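Local coordinates for TENA/THI-4 protein (Shewanella denitrificans OS217, PDB 3DDE), which is of unknown function but adopts a heme oxygenase-like fold and may, like its iron-containing redox relatives, have oxidoreductase activity, at residues Leu134-Tyr138 against Val182-Leu186; Thr37-Ile43 against Val217-Tyr221. All coordinates share one frame. Numbering follows the deposited sequence.

Overall arrangement
The fold is an all-helical bundle of the heme oxygenase type, and both contacts join helices far apart in sequence. After helices 7-24 and 26-32, the chain enters contact 2 at the start of helix 38-52. It then runs through helices 55-65, 71-84, 88-97, 102-106 and 112-126 to helix 134-141. From there the chain passes helix 144-157, and contact 1 closes the loop at the late part of helix 166-189. The last helix, 193-223, follows directly, and its C-terminal end closes the long loop of contact 2. Contact 1 thus lies within the span of contact 2, and the two do not cross. Their centres are 31 Å apart, on opposite sides of the chain's centre.

Contact 1 of 2, residues Leu134-Tyr138 against Val182-Leu186; sequences LGYSY and VNEML
This is a buried, mainly apolar helix-helix contact in the heme oxygenase-like bundle, joining the start of helix 134-141 to the late part of helix 166-189. Both segments are alpha-helical. Their axes approach to 10.1 Å, roughly antiparallel at 146° between N-to-C directions (signed crossing angle -146°). The nearest CA pair is Tyr138 and Val182, 6.5 Å apart. Leu134 (chi1 m, chi2 t) points toward the partner. Leu134 CB lies 3.5 Å from Leu186 CD2, and Leu134 CD2 4.1 Å from CG of selenomethionine Met185. Val182 packs on the 134-138 backbone, its CG1 3.9 Å from Leu134 O and 4.0 Å from Tyr138 N, a hydrogen-bonded pair. Val182 CG2 is 3.8 Å from Ser137 CB. Tyr138 (chi1 t) brings CD1 to 3.3 Å from Asn183 OD1, near the ring plane, and 3.9 Å from Leu186 CD1. With no hydrogen bond across, side-chain packing joins two roughly antiparallel bundle helices. Helix 7-24 touches Tyr138, Asn183 and Leu186; helix 71-84 touches Leu134 and Met185; helix 193-223 touches Tyr138 and Leu186.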
loop_
_atom_site.group_PDB
_atom_site.type_symbol
_atom_site.label_atom_id
_atom_site.label_comp_id
_atom_site.label_asym_id
_atom_site.label_seq_id
_atom_site.Cartn_x
_atom_site.Cartn_y
_atom_site.Cartn_z
ATOM N N LEU A 134 -14.767 12.250 3.866
ATOM C CA LEU A 134 -16.076 12.866 3.670
ATOM C C LEU A 134 -16.020 14.396 3.838
ATOM O O LEU A 134 -16.866 15.107 3.291
ATOM C CB LEU A 134 -17.108 12.263 4.622
ATOM C CG LEU A 134 -17.556 10.814 4.418
ATOM C CD1 LEU A 134 -18.425 10.358 5.585
ATOM C CD2 LEU A 134 -18.308 10.648 3.080
ATOM N N GLY A 135 -15.034 14.888 4.589
ATOM C CA GLY A 135 -14.824 16.335 4.786
ATOM C C GLY A 135 -14.440 17.043 3.492
ATOM O O GLY A 135 -14.863 18.162 3.234
ATOM N N TYR A 136 -13.622 16.383 2.690
ATOM C CA TYR A 136 -13.236 16.893 1.377
ATOM C C TYR A 136 -14.483 16.993 0.513
ATOM O O TYR A 136 -14.768 18.044 -0.074
ATOM C CB TYR A 136 -12.204 15.955 0.730
ATOM C CG TYR A 136 -11.846 16.237 -0.723
ATOM C CD1 TYR A 136 -11.579 17.530 -1.168
ATOM C CD2 TYR A 136 -11.715 15.191 -1.632
ATOM C CE1 TYR A 136 -11.218 17.774 -2.482
ATOM C CE2 TYR A 136 -11.350 15.418 -2.935
ATOM C CZ TYR A 136 -11.103 16.715 -3.360
ATOM O OH TYR A 136 -10.743 16.931 -4.669
ATOM N N SER A 137 -15.222 15.886 0.463
ATOM C CA SER A 137 -16.456 15.775 -0.297
ATOM C C SER A 137 -17.488 16.805 0.131
ATOM O O SER A 137 -18.270 17.297 -0.689
ATOM C CB SER A 137 -17.047 14.381 -0.110
ATOM O OG SER A 137 -16.220 13.395 -0.697
ATOM N N TYR A 138 -17.510 17.133 1.421
ATOM C CA TYR A 138 -18.481 18.098 1.907
ATOM C C TYR A 138 -18.401 19.454 1.192
ATOM O O TYR A 138 -19.417 19.953 0.718
ATOM C CB TYR A 138 -18.424 18.299 3.424
ATOM C CG TYR A 138 -19.487 19.283 3.864
ATOM C CD1 TYR A 138 -20.831 18.913 3.933
ATOM C CD2 TYR A 138 -19.158 20.605 4.163
ATOM C CE1 TYR A 138 -21.812 19.839 4.314
ATOM C CE2 TYR A 138 -20.115 21.518 4.535
ATOM C CZ TYR A 138 -21.441 21.137 4.613
ATOM O OH TYR A 138 -22.382 22.080 4.991
ATOM N N VAL A 182 -23.579 12.827 0.371
ATOM C CA VAL A 182 -22.475 13.050 1.308
ATOM C C VAL A 182 -23.015 13.422 2.692
ATOM O O VAL A 182 -22.578 12.880 3.709
ATOM C CB VAL A 182 -21.524 14.174 0.827
ATOM C CG1 VAL A 182 -20.521 14.523 1.912
ATOM C CG2 VAL A 182 -20.800 13.772 -0.465
ATOM N N ASN A 183 -23.961 14.354 2.725
ATOM C CA ASN A 183 -24.575 14.787 3.979
ATOM C C ASN A 183 -25.268 13.639 4.720
ATOM O O ASN A 183 -25.114 13.509 5.938
ATOM C CB ASN A 183 -25.558 15.939 3.748
ATOM C CG ASN A 183 -24.869 17.238 3.324
ATOM O OD1 ASN A 183 -23.646 17.296 3.113
ATOM N ND2 ASN A 183 -25.670 18.290 3.184
ATOM N N GLU A 184 -26.030 12.815 3.995
ATOM C CA GLU A 184 -26.667 11.646 4.603
ATOM C C GLU A 184 -25.596 10.685 5.150
ATOM O O GLU A 184 -25.726 10.187 6.267
ATOM C CB GLU A 184 -27.577 10.925 3.606
HETATM N N MSE A 185 -24.532 10.453 4.381
HETATM C CA MSE A 185 -23.445 9.550 4.805
HETATM C C MSE A 185 -22.721 10.090 6.046
HETATM O O MSE A 185 -22.395 9.323 6.955
HETATM C CB MSE A 185 -22.451 9.305 3.652
HETATM C CG MSE A 185 -21.465 8.145 3.849
HETATM SE SE MSE A 185 -22.303 6.422 4.284
HETATM C CE MSE A 185 -23.708 6.433 2.976
ATOM N N LEU A 186 -22.469 11.402 6.077
ATOM C CA LEU A 186 -21.870 12.054 7.250
ATOM C C LEU A 186 -22.690 11.797 8.525
ATOM O O LEU A 186 -22.117 11.441 9.560
ATOM C CB LEU A 186 -21.709 13.567 7.029
ATOM C CG LEU A 186 -20.551 14.045 6.151
ATOM C CD1 LEU A 186 -20.758 15.471 5.692
ATOM C CD2 LEU A 186 -19.225 13.901 6.893
#

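Contact 2 of 2, residues Thr37-Ile43 against Val217-Tyr221; sequences TKALYAI and VWKEY
In this helix-helix contact of the heme oxygenase-like bundle, the N-terminal end of helix 38-52 packs on the C-terminal part of helix 193-223. Residues 38-43 and 217-221 are alpha-helical. Thr37 is extended (phi/psi -127/169) and takes the N-cap position. The axes come within 10.0 Å, with 139° between their N-to-C directions and a crossing angle of positive sign. Two CA pairs set the register: Leu40 with Tyr221 at 6.4 Å, and Ile43 with Val217 at 6.3 Å.

Tyr221 is the main bump. With chi1 t, its ring enters the hollow formed by Thr37, Ala39, Leu40 and Ile43. Leu40 (chi1 t, chi2 p) covers one face in a CH-pi contact: Leu40 CD1 lies 4.1 Å from the centroid of the Tyr221 ring, 21° off its normal. Ala39 and Ile43 border the ring edge: Ala39 CB is 4.4 Å from Tyr221 CE1, and Ile43 CD1 is 4.0 Å from Tyr221 CD1. Leu40 CD1 in turn fills a hollow between Tyr221, Val217 and Trp218, 4.3 Å from Val217 CG1 and 4.4 Å from Trp218 CE3 at the indole edge. Ile43 (chi1 m, chi2 t) points toward the other helix, and its CG2 presses closely on Val217 CG1 at 3.3 Å. Phe27 of helix 26-32 touches both Leu40 and Val217.

At the tip of the ring the packing turns polar. Thr37 OG1 accepts a weak capping bond from Leu40 N at 3.4 Å and donates a weak hydrogen bond to Tyr221 OH at 3.3 Å.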
loop_
_atom_site.group_PDB
_atom_site.type_symbol
_atom_site.label_atom_id
_atom_site.label_comp_id
_atom_site.label_asym_id
_atom_site.label_seq_id
_atom_site.Cartn_x
_atom_site.Cartn_y
_atom_site.Cartn_z
ATOM N N THR A 37 -7.929 35.043 -19.641
ATOM C CA THR A 37 -7.521 34.722 -21.009
ATOM C C THR A 37 -7.589 33.207 -21.208
ATOM O O THR A 37 -7.772 32.453 -20.244
ATOM C CB THR A 37 -6.099 35.276 -21.340
ATOM O OG1 THR A 37 -5.095 34.555 -20.629
ATOM C CG2 THR A 37 -5.987 36.747 -20.973
ATOM N N LYS A 38 -7.459 32.764 -22.456
ATOM C CA LYS A 38 -7.488 31.334 -22.768
ATOM C C LYS A 38 -6.369 30.610 -22.006
ATOM O O LYS A 38 -6.603 29.575 -21.372
ATOM C CB LYS A 38 -7.348 31.118 -24.282
ATOM N N ALA A 39 -5.168 31.188 -22.044
ATOM C CA ALA A 39 -3.992 30.636 -21.371
ATOM C C ALA A 39 -4.214 30.450 -19.870
ATOM O O ALA A 39 -3.846 29.419 -19.301
ATOM C CB ALA A 39 -2.778 31.519 -21.614
ATOM N N LEU A 40 -4.803 31.456 -19.226
ATOM C CA LEU A 40 -5.087 31.376 -17.791
ATOM C C LEU A 40 -6.058 30.229 -17.488
ATOM O O LEU A 40 -5.841 29.453 -16.560
ATOM C CB LEU A 40 -5.666 32.691 -17.267
ATOM C CG LEU A 40 -6.003 32.749 -15.773
ATOM C CD1 LEU A 40 -4.743 32.523 -14.952
ATOM C CD2 LEU A 40 -6.665 34.069 -15.394
ATOM N N TYR A 41 -7.118 30.124 -18.286
ATOM C CA TYR A 41 -8.121 29.087 -18.094
ATOM C C TYR A 41 -7.504 27.695 -18.301
ATOM O O TYR A 41 -7.770 26.778 -17.531
ATOM C CB TYR A 41 -9.316 29.360 -19.008
ATOM C CG TYR A 41 -10.440 28.364 -18.888
ATOM C CD1 TYR A 41 -11.106 28.178 -17.674
ATOM C CD2 TYR A 41 -10.869 27.634 -19.993
ATOM C CE1 TYR A 41 -12.144 27.258 -17.556
ATOM C CE2 TYR A 41 -11.905 26.719 -19.887
ATOM C CZ TYR A 41 -12.545 26.539 -18.670
ATOM O OH TYR A 41 -13.574 25.631 -18.556
ATOM N N ALA A 42 -6.647 27.563 -19.313
ATOM C CA ALA A 42 -5.958 26.300 -19.597
ATOM C C ALA A 42 -5.021 25.883 -18.456
ATOM O O ALA A 42 -5.060 24.738 -18.010
ATOM C CB ALA A 42 -5.175 26.416 -20.886
ATOM N N ILE A 43 -4.169 26.803 -18.010
ATOM C CA ILE A 43 -3.226 26.539 -16.908
ATOM C C ILE A 43 -3.978 25.980 -15.703
ATOM O O ILE A 43 -3.616 24.927 -15.166
ATOM C CB ILE A 43 -2.468 27.814 -16.488
ATOM C CG1 ILE A 43 -1.454 28.209 -17.573
ATOM C CG2 ILE A 43 -1.762 27.606 -15.139
ATOM C CD1 ILE A 43 -0.834 29.593 -17.394
ATOM N N VAL A 217 -0.880 28.463 -9.969
ATOM C CA VAL A 217 -1.415 28.794 -11.307
ATOM C C VAL A 217 -1.106 30.252 -11.665
ATOM O O VAL A 217 -0.665 30.542 -12.783
ATOM C CB VAL A 217 -2.947 28.527 -11.416
ATOM C CG1 VAL A 217 -3.515 29.056 -12.747
ATOM C CG2 VAL A 217 -3.230 27.060 -11.263
ATOM N N TRP A 218 -1.321 31.161 -10.712
ATOM C CA TRP A 218 -1.073 32.594 -10.939
ATOM C C TRP A 218 0.420 32.890 -11.177
ATOM O O TRP A 218 0.772 33.564 -12.151
ATOM C CB TRP A 218 -1.637 33.421 -9.770
ATOM C CG TRP A 218 -1.581 34.910 -9.962
ATOM C CD1 TRP A 218 -0.905 35.810 -9.193
ATOM C CD2 TRP A 218 -2.213 35.664 -11.002
ATOM N NE1 TRP A 218 -1.092 37.087 -9.682
ATOM C CE2 TRP A 218 -1.888 37.021 -10.796
ATOM C CE3 TRP A 218 -3.030 35.326 -12.083
ATOM C CZ2 TRP A 218 -2.347 38.033 -11.629
ATOM C CZ3 TRP A 218 -3.485 36.338 -12.915
ATOM C CH2 TRP A 218 -3.141 37.675 -12.683
ATOM N N LYS A 219 1.291 32.373 -10.311
ATOM C CA LYS A 219 2.743 32.559 -10.456
ATOM C C LYS A 219 3.238 32.105 -11.851
ATOM O O LYS A 219 3.947 32.843 -12.530
ATOM C CB LYS A 219 3.472 31.819 -9.315
ATOM C CG LYS A 219 4.994 31.795 -9.389
ATOM N N GLU A 220 2.837 30.906 -12.283
ATOM C CA GLU A 220 3.243 30.381 -13.592
ATOM C C GLU A 220 2.643 31.183 -14.744
ATOM O O GLU A 220 3.244 31.259 -15.823
ATOM C CB GLU A 220 2.864 28.893 -13.742
ATOM C CG GLU A 220 3.603 27.940 -12.804
ATOM C CD GLU A 220 5.103 27.890 -13.043
ATOM O OE1 GLU A 220 5.550 28.155 -14.169
ATOM O OE2 GLU A 220 5.848 27.564 -12.097
ATOM N N TYR A 221 1.457 31.752 -14.522
ATOM C CA TYR A 221 0.798 32.602 -15.521
ATOM C C TYR A 221 1.555 33.913 -15.736
ATOM O O TYR A 221 1.623 34.395 -16.863
ATOM C CB TYR A 221 -0.668 32.896 -15.149
ATOM C CG TYR A 221 -1.366 33.860 -16.113
ATOM C CD1 TYR A 221 -1.624 33.500 -17.442
ATOM C CD2 TYR A 221 -1.784 35.120 -15.685
ATOM C CE1 TYR A 221 -2.266 34.394 -18.334
ATOM C CE2 TYR A 221 -2.420 36.010 -16.553
ATOM C CZ TYR A 221 -2.660 35.640 -17.872
ATOM O OH TYR A 221 -3.285 36.535 -18.697
#